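Long-range contact in uncharacterized HTH-type transcriptional regulator HI_0893 (Haemophilus influenzae, PDB 3QKX), which is an uncharacterised member of the TetR family and probably binds DNA through an N-terminal helix-turn-helix to regulate transcription: residues Q84-W89 against S177-S182. Numbering follows the deposited sequence.
Sequences QYRQMW and SVIERS. With SO4 (sulfate ion), chain D; SO4 (sulfate ion), chain F.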
loop_
_atom_site.group_PDB
_atom_site.type_symbol
_atom_site.label_atom_id
_atom_site.label_comp_id
_atom_site.label_asym_id
_atom_site.label_seq_id
_atom_site.Cartn_x
_atom_site.Cartn_y
_atom_site.Cartn_z
ATOM N N GLN A 84 2.231 -0.493 24.094
ATOM C CA GLN A 84 2.514 0.722 23.350
ATOM C C GLN A 84 2.355 0.463 21.868
ATOM O O GLN A 84 1.796 1.268 21.157
ATOM C CB GLN A 84 3.922 1.249 23.643
ATOM C CG GLN A 84 4.108 1.758 25.065
ATOM C CD GLN A 84 5.570 2.061 25.406
ATOM O OE1 GLN A 84 6.391 2.326 24.518
ATOM N NE2 GLN A 84 5.889 2.039 26.694
ATOM N N TYR A 85 2.841 -0.680 21.411
ATOM C CA TYR A 85 2.695 -1.066 20.024
ATOM C C TYR A 85 1.222 -1.351 19.687
ATOM O O TYR A 85 0.746 -0.925 18.665
ATOM C CB TYR A 85 3.569 -2.272 19.700
ATOM C CG TYR A 85 3.287 -2.854 18.330
ATOM C CD1 TYR A 85 3.892 -2.353 17.205
ATOM C CD2 TYR A 85 2.445 -3.953 18.183
ATOM C CE1 TYR A 85 3.618 -2.909 15.928
ATOM C CE2 TYR A 85 2.177 -4.490 16.939
ATOM C CZ TYR A 85 2.759 -3.961 15.822
ATOM O OH TYR A 85 2.476 -4.523 14.594
ATOM N N ARG A 86 0.528 -2.070 20.562
ATOM C CA ARG A 86 -0.878 -2.381 20.369
ATOM C C ARG A 86 -1.728 -1.124 20.310
ATOM O O ARG A 86 -2.597 -1.015 19.468
ATOM C CB ARG A 86 -1.354 -3.294 21.490
ATOM C CG ARG A 86 -2.835 -3.617 21.491
ATOM C CD ARG A 86 -3.092 -4.847 22.311
ATOM N NE ARG A 86 -4.509 -5.045 22.529
ATOM C CZ ARG A 86 -5.220 -4.567 23.553
ATOM N NH1 ARG A 86 -4.672 -3.818 24.524
ATOM N NH2 ARG A 86 -6.523 -4.822 23.594
ATOM N N GLN A 87 -1.457 -0.162 21.178
ATOM C CA GLN A 87 -2.147 1.137 21.112
ATOM C C GLN A 87 -1.933 1.796 19.758
ATOM O O GLN A 87 -2.872 2.301 19.169
ATOM C CB GLN A 87 -1.634 2.066 22.201
ATOM C CG GLN A 87 -2.375 3.420 22.319
ATOM C CD GLN A 87 -3.809 3.229 22.730
ATOM O OE1 GLN A 87 -4.074 2.801 23.832
ATOM N NE2 GLN A 87 -4.732 3.479 21.819
HETATM N N MSE A 88 -0.690 1.814 19.288
HETATM C CA MSE A 88 -0.373 2.442 18.006
HETATM C C MSE A 88 -1.082 1.724 16.863
HETATM O O MSE A 88 -1.564 2.363 15.942
HETATM C CB MSE A 88 1.147 2.474 17.754
HETATM C CG MSE A 88 1.864 3.565 18.512
HETATM SE SE MSE A 88 3.733 3.734 17.947
HETATM C CE MSE A 88 4.452 2.055 18.648
ATOM N N TRP A 89 -1.145 0.399 16.920
ATOM C CA TRP A 89 -1.867 -0.376 15.901
ATOM C C TRP A 89 -3.337 0.038 15.862
ATOM O O TRP A 89 -3.875 0.329 14.809
ATOM C CB TRP A 89 -1.758 -1.879 16.191
ATOM C CG TRP A 89 -2.037 -2.727 15.001
ATOM C CD1 TRP A 89 -1.123 -3.282 14.179
ATOM C CD2 TRP A 89 -3.314 -3.114 14.505
ATOM N NE1 TRP A 89 -1.742 -3.977 13.177
ATOM C CE2 TRP A 89 -3.094 -3.877 13.346
ATOM C CE3 TRP A 89 -4.638 -2.866 14.910
ATOM C CZ2 TRP A 89 -4.113 -4.415 12.614
ATOM C CZ3 TRP A 89 -5.645 -3.384 14.169
ATOM C CH2 TRP A 89 -5.383 -4.166 13.028
ATOM N N SER A 177 -5.204 -11.124 17.080
ATOM C CA SER A 177 -4.298 -12.053 16.409
ATOM C C SER A 177 -3.339 -11.313 15.494
ATOM O O SER A 177 -2.150 -11.495 15.613
ATOM C CB SER A 177 -5.062 -13.121 15.635
ATOM O OG SER A 177 -5.364 -14.228 16.470
ATOM N N VAL A 178 -3.848 -10.414 14.655
ATOM C CA VAL A 178 -2.976 -9.623 13.766
ATOM C C VAL A 178 -2.047 -8.685 14.539
ATOM O O VAL A 178 -0.877 -8.551 14.198
ATOM C CB VAL A 178 -3.772 -8.798 12.748
ATOM C CG1 VAL A 178 -2.849 -7.968 11.948
ATOM C CG2 VAL A 178 -4.599 -9.696 11.835
ATOM N N ILE A 179 -2.554 -8.050 15.590
ATOM C CA ILE A 179 -1.705 -7.200 16.432
ATOM C C ILE A 179 -0.553 -8.001 17.033
ATOM O O ILE A 179 0.578 -7.602 16.953
ATOM C CB ILE A 179 -2.473 -6.553 17.579
ATOM C CG1 ILE A 179 -3.359 -5.436 17.073
ATOM C CG2 ILE A 179 -1.498 -5.944 18.595
ATOM C CD1 ILE A 179 -4.455 -4.989 18.096
ATOM N N GLU A 180 -0.874 -9.122 17.633
ATOM C CA GLU A 180 0.113 -9.967 18.297
ATOM C C GLU A 180 1.085 -10.607 17.329
ATOM O O GLU A 180 2.264 -10.723 17.624
ATOM C CB GLU A 180 -0.590 -11.057 19.101
ATOM C CG GLU A 180 0.356 -11.854 20.013
ATOM C CD GLU A 180 0.952 -13.084 19.343
ATOM O OE1 GLU A 180 0.187 -13.866 18.715
ATOM O OE2 GLU A 180 2.188 -13.280 19.448
ATOM N N ARG A 181 0.588 -11.044 16.189
ATOM C CA ARG A 181 1.430 -11.727 15.210
ATOM C C ARG A 181 2.324 -10.760 14.463
ATOM O O ARG A 181 3.475 -11.093 14.189
ATOM C CB ARG A 181 0.571 -12.522 14.258
ATOM C CG ARG A 181 0.050 -13.760 14.933
ATOM C CD ARG A 181 -0.894 -14.514 14.087
ATOM N NE ARG A 181 -1.266 -15.772 14.710
ATOM C CZ ARG A 181 -0.495 -16.860 14.775
ATOM N NH1 ARG A 181 0.739 -16.876 14.258
ATOM N NH2 ARG A 181 -0.960 -17.951 15.368
ATOM N N SER A 182 1.825 -9.563 14.144
ATOM C CA SER A 182 2.683 -8.548 13.506
ATOM C C SER A 182 3.815 -8.090 14.459
ATOM O O SER A 182 4.945 -7.833 14.027
ATOM C CB SER A 182 1.853 -7.362 13.065
ATOM O OG SER A 182 1.299 -6.739 14.188
HETATM S S SO4 D . -3.520 -17.250 17.230
HETATM O O1 SO4 D . -2.396 -17.699 18.070
HETATM O O2 SO4 D . -3.621 -18.068 16.017
HETATM O O3 SO4 D . -3.381 -15.825 16.926
HETATM O O4 SO4 D . -4.768 -17.433 17.971
HETATM S S SO4 F . -7.636 -3.114 26.473
HETATM O O1 SO4 F . -6.914 -1.848 26.639
HETATM O O2 SO4 F . -6.731 -4.257 26.617
HETATM O O3 SO4 F . -8.272 -3.130 25.152
HETATM O O4 SO4 F . -8.674 -3.239 27.490
#
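Ile179 lies between Trp89 and Arg86 where helices 81-98 and 172-184 pack against each other in the all-helical C-terminal domain of this TetR-family protein. The short segments run at 129° to one another, their axes 10.2 Å apart at closest. From CB, Ile179 sends out two branches. CG1, anti to the carbonyl carbon (chi1 -74°), lies over one face of the Trp89 indole, a CH-pi contact 3.8 Å from the centroid of the five-membered ring and offset toward the rim. CD1 continues to Trp89 CE3 and also comes up against Arg86 CG. The other branch, CG2, rests on the aliphatic start of Arg86, 3.9 Å from its CB.

Beyond CG the Arg86 chain stays extended to NE, and its NH1 and NH2 grip a sulfate, probably from the crystallisation liquor, with Arg86 NH2 2.9 Å from its O3; salt bridges to Glu83 and Glu176 hold the same guanidinium. On the indole's benzo side, Trp89 CZ2 meets Val178 CG1 at 3.8 Å, the two side chains crossing at about a right angle, while Trp89 NE1 is hydrogen-bonded to Thr155 of helix 154-165. Arg181, whose CB points away from helix 81-98, shares a second sulfate with Ser177 and hydrogen-bonds through NH1 to backbone oxygens of the second subunit, so helix 172-184 also serves the dimer interface.

Tyr85 makes the polar link. With CG anti to the backbone N (chi1 171°), the end of its ring comes up to helix 172-184, and Ile179 O sits by its edge, 3.5 Å from Tyr85 CE2. At the tip, Tyr85 OH donates to Ser182 OG, which lies in the ring plane, over a short 2.5 Å.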